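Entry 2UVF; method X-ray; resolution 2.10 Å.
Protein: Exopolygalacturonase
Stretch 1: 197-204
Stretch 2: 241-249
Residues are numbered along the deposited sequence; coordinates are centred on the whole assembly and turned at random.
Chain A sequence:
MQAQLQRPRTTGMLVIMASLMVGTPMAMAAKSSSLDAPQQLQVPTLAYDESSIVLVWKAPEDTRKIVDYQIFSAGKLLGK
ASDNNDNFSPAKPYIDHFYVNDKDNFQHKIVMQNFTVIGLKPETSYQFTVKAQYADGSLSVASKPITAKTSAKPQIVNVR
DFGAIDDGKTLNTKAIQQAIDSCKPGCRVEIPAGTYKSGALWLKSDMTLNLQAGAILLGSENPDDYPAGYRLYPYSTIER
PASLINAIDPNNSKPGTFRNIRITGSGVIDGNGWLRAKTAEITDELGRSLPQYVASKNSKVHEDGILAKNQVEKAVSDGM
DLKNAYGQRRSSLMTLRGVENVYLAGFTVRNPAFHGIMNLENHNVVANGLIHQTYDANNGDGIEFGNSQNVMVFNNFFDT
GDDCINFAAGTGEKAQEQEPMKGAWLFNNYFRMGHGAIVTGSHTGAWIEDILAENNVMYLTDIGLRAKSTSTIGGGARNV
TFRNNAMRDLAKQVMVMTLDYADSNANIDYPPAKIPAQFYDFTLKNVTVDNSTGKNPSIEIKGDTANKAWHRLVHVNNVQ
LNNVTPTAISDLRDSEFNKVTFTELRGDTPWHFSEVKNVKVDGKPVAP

Stretch 1, residues 197-204: KSGALWLK
Stretch 2 241-249: PASLINAID

How does the first stretch approach its partner? Lys-197 and Ser-198 end a strand that begins earlier in the chain, and Lys-197 points away without making contact. Ser-198, extended at phi/psi -156/155 with chi1 t, directs its CA-to-CB bond toward the second stretch, yet its hydroxyl stays at home: Ser-198 OG donates to O of Gly-199 at 2.9 Å. Its carbonyl meets a side chain instead, with Ser-198 O 3.5 Å from Leu-244 CD1. The CA-to-CB bond of Leu-244 points away from the first stretch, but with its t,p rotamer the end of the side chain comes nearer. Gly-199 (-99/-167) then leads into the parallel pairing.

What sets the register at Ala-200 and Leu-201? Ala-200 lies opposite Leu-244, with their CA atoms 4.4 Å apart. Ala-200 has phi/psi -53/133 and its CA-to-CB bond points sideways: Ala-200 CB is 3.5 Å from Ala-242 CB and 3.3 Å from Ser-243 O. Leu-244, at -62/-43, is folded in a helical-type conformation just before the strand 245-247. Its carbonyl accepts the first backbone bond, from Leu-201 N to Leu-244 O at 3.0 Å and 150°. Leu-201 (-119/157, rotamer m,t) forms a parallel bridge with Ile-245 (-125/131, chi1 m), CA to CA 5.2 Å, and both side chains lie on the same face of the sheet.

Why does Asn-246 matter so much to this pairing? The carbonyl of Leu-201 receives two of its hydrogens. Asn-246 ND2 donates to Leu-201 O at 2.9 Å and a nearly straight 165°, whereas the backbone bond from Asn-246 N to Leu-201 O is weak, at 3.1 Å and 130°. The amide, with chi1 m and chi2 -86°, also folds back on its own stretch: Asn-246 ND2 gives a hydrogen to Ser-243 O at 2.9 Å, and Asn-246 OD1 accepts one from Ser-243 N at 3.0 Å. One side chain thus braces the segment before its strand while joining it to the neighbouring strand.

How does Trp-202 cover the other face? Trp-202 (-130/116) bridges Asn-246 (-130/148) in parallel, CA to CA 4.9 Å, and their side chains share the face opposite that of Leu-201 and Ile-245. With chi1 m and chi2 84°, the indole places one ring face over Asn-246 CG, and Trp-202 CE3 comes 3.7 Å from Asn-246 CB. Trp-202 CH2 reaches Ala-242 CB at 3.6 Å, while Ile-248 CB sits at the ring edge, 4.1 Å from Trp-202 CZ3.

Where does the pairing finish? Leu-203 N donates to Asn-246 O at 2.8 Å and 166°, the shortest hydrogen bond between the stretches. Leu-203 has phi/psi -86/171; its CA-to-CB bond points sideways, and the m,t rotamer places Leu-203 CD1 3.7 Å from Ile-245 CG2. Beyond this, a water links the stretches: it donates to Leu-203 O at 2.7 Å and weakly accepts from Ile-248 N at 3.3 Å. Lys-204 (-142/165) then points away.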

# COMPACT_ATOMS: atom_id res chain seq x y z
N LYS A 197 6.58 -16.71 19.38
CA LYS A 197 6.42 -15.39 20.03
C LYS A 197 7.76 -14.66 20.05
O LYS A 197 8.82 -15.26 20.25
CB LYS A 197 5.84 -15.53 21.45
CG LYS A 197 5.60 -14.18 22.14
CD LYS A 197 4.58 -14.26 23.27
CE LYS A 197 3.16 -14.19 22.72
NZ LYS A 197 2.25 -13.45 23.61
N SER A 198 7.72 -13.35 19.80
CA SER A 198 8.94 -12.55 19.73
C SER A 198 8.63 -11.09 20.03
O SER A 198 7.49 -10.65 19.87
CB SER A 198 9.60 -12.70 18.36
OG SER A 198 10.70 -11.81 18.19
N GLY A 199 9.64 -10.36 20.50
CA GLY A 199 9.56 -8.91 20.66
C GLY A 199 10.22 -8.25 19.47
O GLY A 199 10.51 -8.92 18.47
N ALA A 200 10.48 -6.96 19.58
CA ALA A 200 11.11 -6.22 18.48
C ALA A 200 12.41 -6.87 18.03
O ALA A 200 13.24 -7.23 18.85
CB ALA A 200 11.36 -4.76 18.87
N LEU A 201 12.56 -7.00 16.72
CA LEU A 201 13.77 -7.55 16.11
C LEU A 201 14.35 -6.46 15.22
O LEU A 201 13.63 -5.57 14.80
CB LEU A 201 13.46 -8.80 15.28
CG LEU A 201 12.64 -9.93 15.93
CD1 LEU A 201 11.96 -10.79 14.86
CD2 LEU A 201 13.49 -10.80 16.88
N TRP A 202 15.65 -6.53 14.95
CA TRP A 202 16.35 -5.45 14.26
C TRP A 202 17.13 -6.05 13.11
O TRP A 202 18.04 -6.85 13.31
CB TRP A 202 17.26 -4.69 15.23
CG TRP A 202 16.54 -4.24 16.47
CD1 TRP A 202 16.31 -4.99 17.60
CD2 TRP A 202 15.95 -2.96 16.70
NE1 TRP A 202 15.60 -4.24 18.52
CE2 TRP A 202 15.36 -3.00 18.00
CE3 TRP A 202 15.84 -1.79 15.94
CZ2 TRP A 202 14.68 -1.90 18.55
CZ3 TRP A 202 15.17 -0.69 16.50
CH2 TRP A 202 14.60 -0.76 17.80
N LEU A 203 16.75 -5.67 11.90
CA LEU A 203 17.34 -6.23 10.70
C LEU A 203 18.60 -5.46 10.36
O LEU A 203 18.89 -4.42 10.96
CB LEU A 203 16.35 -6.19 9.52
CG LEU A 203 15.01 -6.94 9.61
CD1 LEU A 203 14.24 -6.75 8.34
CD2 LEU A 203 15.19 -8.42 9.88
N LYS A 204 19.35 -5.99 9.41
CA LYS A 204 20.55 -5.33 8.93
C LYS A 204 20.64 -5.52 7.43
O LYS A 204 19.94 -6.37 6.86
CB LYS A 204 21.80 -5.88 9.61
CG LYS A 204 22.00 -7.39 9.45
CD LYS A 204 23.46 -7.67 9.16
CE LYS A 204 23.80 -9.13 9.32
NZ LYS A 204 24.17 -9.42 10.74
N PRO A 241 7.60 3.38 20.08
CA PRO A 241 8.37 2.18 20.31
C PRO A 241 8.77 1.51 19.00
O PRO A 241 8.28 1.90 17.92
CB PRO A 241 7.40 1.30 21.10
CG PRO A 241 6.05 1.72 20.66
CD PRO A 241 6.17 3.20 20.39
N ALA A 242 9.65 0.52 19.10
CA ALA A 242 9.98 -0.33 17.98
C ALA A 242 8.75 -1.14 17.53
O ALA A 242 7.89 -1.50 18.34
CB ALA A 242 11.11 -1.28 18.37
N SER A 243 8.68 -1.38 16.22
CA SER A 243 7.73 -2.33 15.64
C SER A 243 8.19 -3.75 15.92
O SER A 243 9.27 -3.95 16.49
CB SER A 243 7.63 -2.10 14.13
OG SER A 243 7.23 -0.76 13.83
N LEU A 244 7.40 -4.72 15.50
CA LEU A 244 7.78 -6.12 15.59
C LEU A 244 9.04 -6.38 14.75
O LEU A 244 9.95 -7.09 15.18
CB LEU A 244 6.62 -7.02 15.14
CG LEU A 244 6.71 -8.53 15.37
CD1 LEU A 244 6.91 -8.85 16.87
CD2 LEU A 244 5.49 -9.26 14.80
N ILE A 245 9.08 -5.81 13.55
CA ILE A 245 10.25 -5.94 12.68
C ILE A 245 10.71 -4.55 12.30
O ILE A 245 9.91 -3.70 11.90
CB ILE A 245 9.97 -6.79 11.40
CG1 ILE A 245 9.58 -8.21 11.78
CG2 ILE A 245 11.19 -6.78 10.46
CD1 ILE A 245 8.62 -8.85 10.83
N ASN A 246 12.01 -4.33 12.46
CA ASN A 246 12.59 -3.01 12.25
C ASN A 246 13.80 -3.04 11.34
O ASN A 246 14.54 -4.00 11.33
CB ASN A 246 13.04 -2.42 13.59
CG ASN A 246 11.95 -2.36 14.60
OD1 ASN A 246 11.20 -1.41 14.63
ND2 ASN A 246 11.88 -3.37 15.46
N ALA A 247 13.98 -1.96 10.59
CA ALA A 247 15.29 -1.61 10.07
C ALA A 247 15.50 -0.13 10.38
O ALA A 247 15.23 0.74 9.55
CB ALA A 247 15.39 -1.90 8.57
N ILE A 248 15.93 0.15 11.61
CA ILE A 248 16.03 1.53 12.13
C ILE A 248 17.42 1.80 12.72
O ILE A 248 17.84 1.14 13.67
CB ILE A 248 14.94 1.84 13.22
CG1 ILE A 248 13.53 1.50 12.71
CG2 ILE A 248 15.02 3.32 13.69
CD1 ILE A 248 12.42 1.60 13.73
N ASP A 249 18.13 2.77 12.15
CA ASP A 249 19.38 3.27 12.73
C ASP A 249 19.05 4.27 13.84
O ASP A 249 18.39 5.29 13.57
CB ASP A 249 20.26 3.91 11.66
CG ASP A 249 21.67 4.27 12.16
OD1 ASP A 249 21.84 5.40 12.67
OD2 ASP A 249 22.60 3.44 12.01
O HOH W 1 17.80 -2.48 12.45